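Local coordinates for calcium dodecin (Mycobacterium tuberculosis, PDB 3ONR), which binds calcium ions at interfaces between three subunits of its hollow, spherical dodecamer and may also sequester other small ligands, at residues A23-R28 with I58-S63. The protein carries 2 engineered substitutions. Sequence-based numbering, arbitrary orientation.
Sequences AEAVQR and IKLEVS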
loop_
_atom_site.group_PDB
_atom_site.type_symbol
_atom_site.label_atom_id
_atom_site.label_comp_id
_atom_site.label_asym_id
_atom_site.label_seq_id
_atom_site.Cartn_x
_atom_site.Cartn_y
_atom_site.Cartn_z
ATOM N N ALA A 23 -19.897 -15.990 4.663
ATOM C CA ALA A 23 -21.350 -15.990 4.910
ATOM C C ALA A 23 -21.627 -16.156 6.391
ATOM O O ALA A 23 -22.581 -15.541 6.906
ATOM C CB ALA A 23 -22.065 -17.070 4.118
ATOM N N GLU A 24 -20.795 -16.930 7.085
ATOM C CA GLU A 24 -20.978 -17.151 8.552
ATOM C C GLU A 24 -20.780 -15.821 9.282
ATOM O O GLU A 24 -21.586 -15.515 10.159
ATOM C CB GLU A 24 -19.951 -18.150 9.108
ATOM C CG GLU A 24 -20.106 -19.592 8.589
ATOM C CD GLU A 24 -21.235 -20.345 9.143
ATOM O OE1 GLU A 24 -21.352 -21.533 8.778
ATOM O OE2 GLU A 24 -21.993 -19.779 9.973
ATOM N N ALA A 25 -19.697 -15.121 8.936
ATOM C CA ALA A 25 -19.394 -13.771 9.507
ATOM C C ALA A 25 -20.552 -12.810 9.227
ATOM O O ALA A 25 -21.055 -12.162 10.151
ATOM C CB ALA A 25 -18.107 -13.197 8.970
ATOM N N VAL A 26 -20.951 -12.703 7.960
ATOM C CA VAL A 26 -22.137 -11.832 7.657
ATOM C C VAL A 26 -23.401 -12.202 8.393
ATOM O O VAL A 26 -24.059 -11.315 8.963
ATOM C CB VAL A 26 -22.443 -11.782 6.139
ATOM C CG1 VAL A 26 -23.778 -11.103 5.891
ATOM C CG2 VAL A 26 -21.243 -11.130 5.383
ATOM N N GLN A 27 -23.754 -13.477 8.444
ATOM C CA GLN A 27 -24.985 -13.857 9.190
ATOM C C GLN A 27 -24.956 -13.511 10.690
ATOM O O GLN A 27 -25.942 -12.964 11.252
ATOM C CB GLN A 27 -25.268 -15.313 8.953
ATOM C CG GLN A 27 -25.944 -15.559 7.558
ATOM C CD GLN A 27 -26.960 -14.434 7.132
ATOM O OE1 GLN A 27 -27.955 -14.145 7.843
ATOM N NE2 GLN A 27 -26.690 -13.800 5.973
ATOM N N ARG A 28 -23.793 -13.787 11.312
ATOM C CA ARG A 28 -23.522 -13.379 12.704
ATOM C C ARG A 28 -23.692 -11.814 12.856
ATOM O O ARG A 28 -24.417 -11.334 13.757
ATOM C CB ARG A 28 -22.111 -13.832 13.173
ATOM C CG ARG A 28 -21.740 -13.298 14.605
ATOM C CD ARG A 28 -22.787 -13.775 15.684
ATOM N NE ARG A 28 -22.631 -13.111 17.016
ATOM C CZ ARG A 28 -23.011 -11.858 17.363
ATOM N NH1 ARG A 28 -23.570 -11.020 16.494
ATOM N NH2 ARG A 28 -22.872 -11.450 18.627
ATOM N N ILE A 58 -11.433 -15.549 6.874
ATOM C CA ILE A 58 -11.562 -14.363 6.003
ATOM C C ILE A 58 -11.988 -13.147 6.850
ATOM O O ILE A 58 -12.879 -13.294 7.666
ATOM C CB ILE A 58 -12.510 -14.611 4.820
ATOM C CG1 ILE A 58 -12.570 -13.405 3.873
ATOM C CG2 ILE A 58 -13.966 -14.908 5.331
ATOM C CD1 ILE A 58 -13.190 -13.827 2.497
ATOM N N LYS A 59 -11.250 -12.037 6.692
ATOM C CA LYS A 59 -11.487 -10.800 7.473
ATOM C C LYS A 59 -12.314 -9.933 6.529
ATOM O O LYS A 59 -11.893 -9.671 5.347
ATOM C CB LYS A 59 -10.140 -10.106 7.824
ATOM C CG LYS A 59 -10.377 -8.811 8.606
ATOM C CD LYS A 59 -9.154 -8.444 9.415
ATOM C CE LYS A 59 -8.033 -7.979 8.574
ATOM N NZ LYS A 59 -6.919 -7.445 9.496
ATOM N N LEU A 60 -13.448 -9.466 7.056
ATOM C CA LEU A 60 -14.420 -8.647 6.351
ATOM C C LEU A 60 -14.603 -7.288 7.066
ATOM O O LEU A 60 -14.560 -7.228 8.265
ATOM C CB LEU A 60 -15.783 -9.283 6.369
ATOM C CG LEU A 60 -15.890 -10.724 5.750
ATOM C CD1 LEU A 60 -17.266 -11.246 5.916
ATOM C CD2 LEU A 60 -15.533 -10.647 4.243
ATOM N N GLU A 61 -14.847 -6.257 6.291
ATOM C CA GLU A 61 -15.157 -4.926 6.921
ATOM C C GLU A 61 -16.649 -4.654 6.632
ATOM O O GLU A 61 -17.080 -4.743 5.472
ATOM C CB GLU A 61 -14.271 -3.860 6.264
ATOM C CG GLU A 61 -14.460 -2.457 6.820
ATOM C CD GLU A 61 -13.710 -1.356 6.046
ATOM O OE1 GLU A 61 -14.293 -0.291 5.817
ATOM O OE2 GLU A 61 -12.529 -1.498 5.691
ATOM N N VAL A 62 -17.424 -4.313 7.660
ATOM C CA VAL A 62 -18.835 -3.950 7.491
ATOM C C VAL A 62 -19.077 -2.661 8.302
ATOM O O VAL A 62 -18.332 -2.369 9.240
ATOM C CB VAL A 62 -19.818 -5.089 8.039
ATOM C CG1 VAL A 62 -19.617 -6.354 7.174
ATOM C CG2 VAL A 62 -19.492 -5.400 9.513
ATOM N N SER A 63 -20.137 -1.938 7.951
ATOM C CA SER A 63 -20.516 -0.766 8.760
ATOM C C SER A 63 -21.996 -0.774 9.060
ATOM O O SER A 63 -22.774 -1.441 8.364
ATOM C CB SER A 63 -20.115 0.500 8.044
ATOM O OG SER A 63 -20.683 0.529 6.735
#
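Leu-60, Ala-25 and Val-26 meet through methyl groups alone, so no ring, amide or carboxylate presents a face or an edge between helix and strand. The closest approach is Leu-60 CD1 to Ala-25 CB, 3.7 Å. The same CD1 lies 4.0 Å from Val-26 CG2, so that it sits between two helix methyls, Ala-25 CB and Val-26 CG2, that are 5.2 Å apart, and touches both. One branch of the leucine thus touches two consecutive residues of the helix. The extended chi2 (177°) sets CD1 anti to CA and carries it outward from the strand to the helix. Ala-25 aims its CB at the strand; the CB of Val-26 leaves the helix more obliquely, and its side chain crosses that of Leu-60 at about a right angle. With chi1 at 170°, CG1 is anti to the backbone N and CG2, beside that N, is the branch that reaches the leucine. Helix and strand are 7.8 Å apart at the CA atoms of Ala-25 and Leu-60. This is the dodecin fold, beta-alpha-beta-beta, in which the antiparallel sheet of strands 4-14, 54-65 and 38-48 packs against the single helix 18-32; strand 54-65 is the middle one. Leu-60 also touches Val-41 on strand 38-48 and Ala-22 one turn earlier in the helix, while Ala-25 rests on Ile-10 of strand 4-14. All three touching residues are buried, and Val-26 packs in addition on Val-48 of a neighbouring subunit, which ties this hydrophobic layer to the dodecamer. The contact lies away from the metal site: the side chain of Leu-60 is about 12 Å from a bound calcium ion and about 10 Å from that of Glu-19, the calcium ligand shared between two neighbouring subunits.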